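Long-range contact in thiaminase-I (Naegleria gruberi, PDB 4HCW), which belongs to the thiaminase family, with an N-terminal domain of the thiaminase-like type, built from alpha-helices around a mixed beta-sheet: residues S104-L118 / Y259-L271. Residues are numbered along the deposited sequence; the frame is centred on the assembly and turned at random.
Sequences SASVNGSVYGFPQYL and YVYTDVLALNSNL
D263 OD2 lies in the plane of the Y117 ring, at its edge, 3.5 Å from CD2, and the carboxylate stands nearly upright to the ring, the two planes 83° apart. One face of this ring carries Q116 CG, 3.5 Å above its centre. The F114 ring likewise meets its partner at an edge, in plane, where CE1 touches L267 CD2 at 3.6 Å.

Q116 runs extended from a CG anti to its backbone N (chi1 177°), which lays its amide across L265; OE1 rests near L265 CG and is held by a hydrogen bond from S67.

The backbones pair antiparallel, interrupted by a classic beta bulge in which two residues, Q116 and Y117, sit opposite the single residue D263, whose O accepts Q116 N at 2.7 Å, in the carbonyl plane, and Y117 N at 3.2 Å, tilted from it. F114 and L265 exchange N-H...O bonds ahead of the bulge, and D263 N returns a bond to Y117 O, completing it. V264 CG1 packs on G113 CA, and S104 OG meets T262 OG1 at 2.7 Å.

The contact is buried within the large mixed sheet, where strand 260-267 runs between strands 110-125 and 65-69. Helix 275-288 covers F114, Q116 and L267; on the face bearing P115 and L118, helix 99-105 packs against both.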
# COMPACT_ATOMS: atom_id res chain seq x y z
N SER A 104 -11.40 -3.63 3.25
CA SER A 104 -10.28 -3.07 4.00
C SER A 104 -10.66 -1.76 4.67
O SER A 104 -10.00 -1.33 5.62
CB SER A 104 -9.07 -2.85 3.07
OG SER A 104 -9.34 -1.84 2.12
N ALA A 105 -11.71 -1.12 4.17
CA ALA A 105 -12.16 0.16 4.71
C ALA A 105 -13.29 -0.02 5.72
O ALA A 105 -13.61 0.90 6.46
CB ALA A 105 -12.59 1.08 3.58
N SER A 106 -13.88 -1.21 5.74
CA SER A 106 -15.00 -1.49 6.64
C SER A 106 -14.53 -2.14 7.93
O SER A 106 -13.76 -3.10 7.91
CB SER A 106 -16.04 -2.37 5.95
OG SER A 106 -15.50 -3.64 5.64
N VAL A 107 -15.00 -1.61 9.06
CA VAL A 107 -14.67 -2.17 10.36
C VAL A 107 -15.94 -2.56 11.11
O VAL A 107 -16.75 -1.71 11.46
CB VAL A 107 -13.86 -1.17 11.22
CG1 VAL A 107 -13.58 -1.76 12.59
CG2 VAL A 107 -12.56 -0.81 10.52
N ASN A 108 -16.09 -3.86 11.36
CA ASN A 108 -17.26 -4.40 12.04
C ASN A 108 -18.57 -4.05 11.33
O ASN A 108 -19.52 -3.59 11.97
CB ASN A 108 -17.31 -3.96 13.50
CG ASN A 108 -16.10 -4.42 14.29
OD1 ASN A 108 -15.54 -5.49 14.03
ND2 ASN A 108 -15.68 -3.62 15.27
N GLY A 109 -18.61 -4.27 10.02
CA GLY A 109 -19.80 -4.00 9.24
C GLY A 109 -19.87 -2.58 8.71
O GLY A 109 -20.10 -2.37 7.52
N SER A 110 -19.67 -1.61 9.59
CA SER A 110 -19.75 -0.20 9.22
C SER A 110 -18.55 0.23 8.39
O SER A 110 -17.50 -0.41 8.42
CB SER A 110 -19.86 0.67 10.47
OG SER A 110 -20.99 0.32 11.25
N VAL A 111 -18.72 1.32 7.64
CA VAL A 111 -17.65 1.88 6.83
C VAL A 111 -17.01 3.06 7.56
O VAL A 111 -17.72 3.87 8.16
CB VAL A 111 -18.17 2.34 5.45
CG1 VAL A 111 -17.02 2.84 4.58
CG2 VAL A 111 -18.90 1.20 4.76
N TYR A 112 -15.69 3.15 7.52
CA TYR A 112 -14.98 4.19 8.27
C TYR A 112 -14.04 5.05 7.43
O TYR A 112 -13.15 5.70 7.98
CB TYR A 112 -14.22 3.57 9.44
CG TYR A 112 -15.11 3.13 10.58
CD1 TYR A 112 -15.73 1.89 10.58
CD2 TYR A 112 -15.34 3.97 11.67
CE1 TYR A 112 -16.55 1.49 11.62
CE2 TYR A 112 -16.15 3.58 12.72
CZ TYR A 112 -16.75 2.34 12.68
OH TYR A 112 -17.57 1.94 13.72
N GLY A 113 -14.23 5.06 6.12
CA GLY A 113 -13.41 5.91 5.27
C GLY A 113 -13.50 5.67 3.77
O GLY A 113 -14.03 4.66 3.32
N PHE A 114 -12.97 6.63 3.01
CA PHE A 114 -12.94 6.54 1.56
C PHE A 114 -11.58 6.03 1.10
O PHE A 114 -10.56 6.68 1.34
CB PHE A 114 -13.19 7.92 0.93
CG PHE A 114 -14.37 8.65 1.51
CD1 PHE A 114 -14.22 9.49 2.60
CD2 PHE A 114 -15.63 8.50 0.96
CE1 PHE A 114 -15.30 10.17 3.13
CE2 PHE A 114 -16.72 9.17 1.48
CZ PHE A 114 -16.55 10.01 2.57
N PRO A 115 -11.56 4.87 0.44
CA PRO A 115 -10.32 4.29 -0.09
C PRO A 115 -9.65 5.22 -1.09
O PRO A 115 -10.30 5.70 -2.02
CB PRO A 115 -10.81 3.02 -0.80
CG PRO A 115 -12.08 2.67 -0.10
CD PRO A 115 -12.72 3.98 0.23
N GLN A 116 -8.36 5.48 -0.90
CA GLN A 116 -7.63 6.41 -1.75
C GLN A 116 -6.59 5.70 -2.62
O GLN A 116 -6.64 5.77 -3.85
CB GLN A 116 -6.95 7.50 -0.92
CG GLN A 116 -6.10 8.46 -1.74
CD GLN A 116 -5.53 9.59 -0.91
OE1 GLN A 116 -5.54 9.54 0.32
NE2 GLN A 116 -5.04 10.62 -1.58
N TYR A 117 -5.64 5.03 -1.97
CA TYR A 117 -4.55 4.37 -2.69
C TYR A 117 -4.61 2.86 -2.55
O TYR A 117 -5.09 2.33 -1.55
CB TYR A 117 -3.20 4.89 -2.18
CG TYR A 117 -2.98 6.36 -2.42
CD1 TYR A 117 -3.36 6.96 -3.62
CD2 TYR A 117 -2.39 7.16 -1.45
CE1 TYR A 117 -3.15 8.31 -3.84
CE2 TYR A 117 -2.18 8.51 -1.66
CZ TYR A 117 -2.56 9.08 -2.86
OH TYR A 117 -2.36 10.42 -3.08
N LEU A 118 -4.11 2.17 -3.57
CA LEU A 118 -4.00 0.71 -3.54
C LEU A 118 -2.54 0.34 -3.72
O LEU A 118 -1.88 0.80 -4.65
CB LEU A 118 -4.85 0.09 -4.66
CG LEU A 118 -5.72 -1.11 -4.29
CD1 LEU A 118 -6.44 -1.65 -5.51
CD2 LEU A 118 -4.89 -2.20 -3.62
N TYR A 259 -1.60 -10.49 -0.94
CA TYR A 259 -1.93 -9.43 0.01
C TYR A 259 -1.71 -8.05 -0.60
O TYR A 259 -0.73 -7.83 -1.31
CB TYR A 259 -1.10 -9.57 1.29
CG TYR A 259 -1.67 -10.55 2.29
CD1 TYR A 259 -1.57 -11.92 2.08
CD2 TYR A 259 -2.29 -10.11 3.45
CE1 TYR A 259 -2.09 -12.82 3.00
CE2 TYR A 259 -2.81 -11.00 4.37
CZ TYR A 259 -2.71 -12.35 4.14
OH TYR A 259 -3.23 -13.24 5.05
N VAL A 260 -2.62 -7.13 -0.32
CA VAL A 260 -2.48 -5.75 -0.76
C VAL A 260 -2.65 -4.78 0.40
O VAL A 260 -3.24 -5.12 1.43
CB VAL A 260 -3.50 -5.38 -1.86
CG1 VAL A 260 -3.42 -6.36 -3.03
CG2 VAL A 260 -4.91 -5.33 -1.29
N TYR A 261 -2.14 -3.57 0.22
CA TYR A 261 -2.32 -2.50 1.20
C TYR A 261 -3.23 -1.43 0.61
O TYR A 261 -3.18 -1.16 -0.59
CB TYR A 261 -0.97 -1.87 1.56
CG TYR A 261 0.06 -2.84 2.10
CD1 TYR A 261 0.05 -3.23 3.43
CD2 TYR A 261 1.05 -3.34 1.27
CE1 TYR A 261 0.99 -4.12 3.92
CE2 TYR A 261 2.00 -4.23 1.75
CZ TYR A 261 1.97 -4.61 3.08
OH TYR A 261 2.91 -5.49 3.56
N THR A 262 -4.08 -0.84 1.44
CA THR A 262 -4.95 0.24 0.99
C THR A 262 -4.87 1.45 1.92
O THR A 262 -5.04 1.33 3.13
CB THR A 262 -6.43 -0.21 0.90
OG1 THR A 262 -6.90 -0.58 2.20
CG2 THR A 262 -6.58 -1.38 -0.05
N ASP A 263 -4.60 2.61 1.33
CA ASP A 263 -4.62 3.86 2.08
C ASP A 263 -6.03 4.44 2.04
O ASP A 263 -6.65 4.51 0.98
CB ASP A 263 -3.62 4.86 1.50
CG ASP A 263 -2.19 4.39 1.66
OD1 ASP A 263 -1.87 3.80 2.72
OD2 ASP A 263 -1.37 4.62 0.74
N VAL A 264 -6.54 4.84 3.20
CA VAL A 264 -7.93 5.25 3.32
C VAL A 264 -8.09 6.67 3.88
O VAL A 264 -7.53 6.99 4.93
CB VAL A 264 -8.73 4.26 4.19
CG1 VAL A 264 -10.11 4.81 4.49
CG2 VAL A 264 -8.82 2.91 3.51
N LEU A 265 -8.85 7.50 3.17
CA LEU A 265 -9.20 8.83 3.65
C LEU A 265 -10.36 8.74 4.63
O LEU A 265 -11.44 8.25 4.28
CB LEU A 265 -9.58 9.73 2.48
CG LEU A 265 -8.43 10.30 1.63
CD1 LEU A 265 -8.95 10.84 0.32
CD2 LEU A 265 -7.69 11.37 2.41
N ALA A 266 -10.15 9.22 5.85
CA ALA A 266 -11.19 9.20 6.87
C ALA A 266 -11.29 10.54 7.57
O ALA A 266 -10.35 11.33 7.56
CB ALA A 266 -10.92 8.09 7.87
N LEU A 267 -12.45 10.81 8.17
CA LEU A 267 -12.67 12.06 8.88
C LEU A 267 -12.77 11.83 10.39
O LEU A 267 -13.22 10.78 10.84
CB LEU A 267 -13.92 12.77 8.38
CG LEU A 267 -14.92 11.99 7.52
CD1 LEU A 267 -16.32 12.53 7.72
CD2 LEU A 267 -14.53 12.07 6.05
N ASN A 268 -12.34 12.83 11.16
CA ASN A 268 -12.41 12.75 12.61
C ASN A 268 -13.86 12.68 13.07
O ASN A 268 -14.75 13.26 12.46
CB ASN A 268 -11.71 13.96 13.24
CG ASN A 268 -11.32 13.72 14.68
OD1 ASN A 268 -12.06 13.11 15.45
ND2 ASN A 268 -10.15 14.21 15.07
N SER A 269 -14.09 11.94 14.16
CA SER A 269 -15.44 11.74 14.67
C SER A 269 -15.98 12.98 15.37
O SER A 269 -17.19 13.12 15.55
CB SER A 269 -15.48 10.54 15.62
OG SER A 269 -14.64 10.76 16.73
N ASN A 270 -15.09 13.88 15.76
CA ASN A 270 -15.50 15.09 16.47
C ASN A 270 -15.93 16.22 15.53
O ASN A 270 -16.13 17.35 15.97
CB ASN A 270 -14.40 15.57 17.43
CG ASN A 270 -13.25 16.25 16.71
OD1 ASN A 270 -13.00 16.00 15.52
ND2 ASN A 270 -12.53 17.10 17.42
N LEU A 271 -16.07 15.90 14.25
CA LEU A 271 -16.53 16.88 13.27
C LEU A 271 -17.97 17.29 13.55
O LEU A 271 -18.73 16.55 14.18
CB LEU A 271 -16.40 16.35 11.84
CG LEU A 271 -15.01 16.31 11.21
CD1 LEU A 271 -15.11 15.92 9.75
CD2 LEU A 271 -14.30 17.65 11.37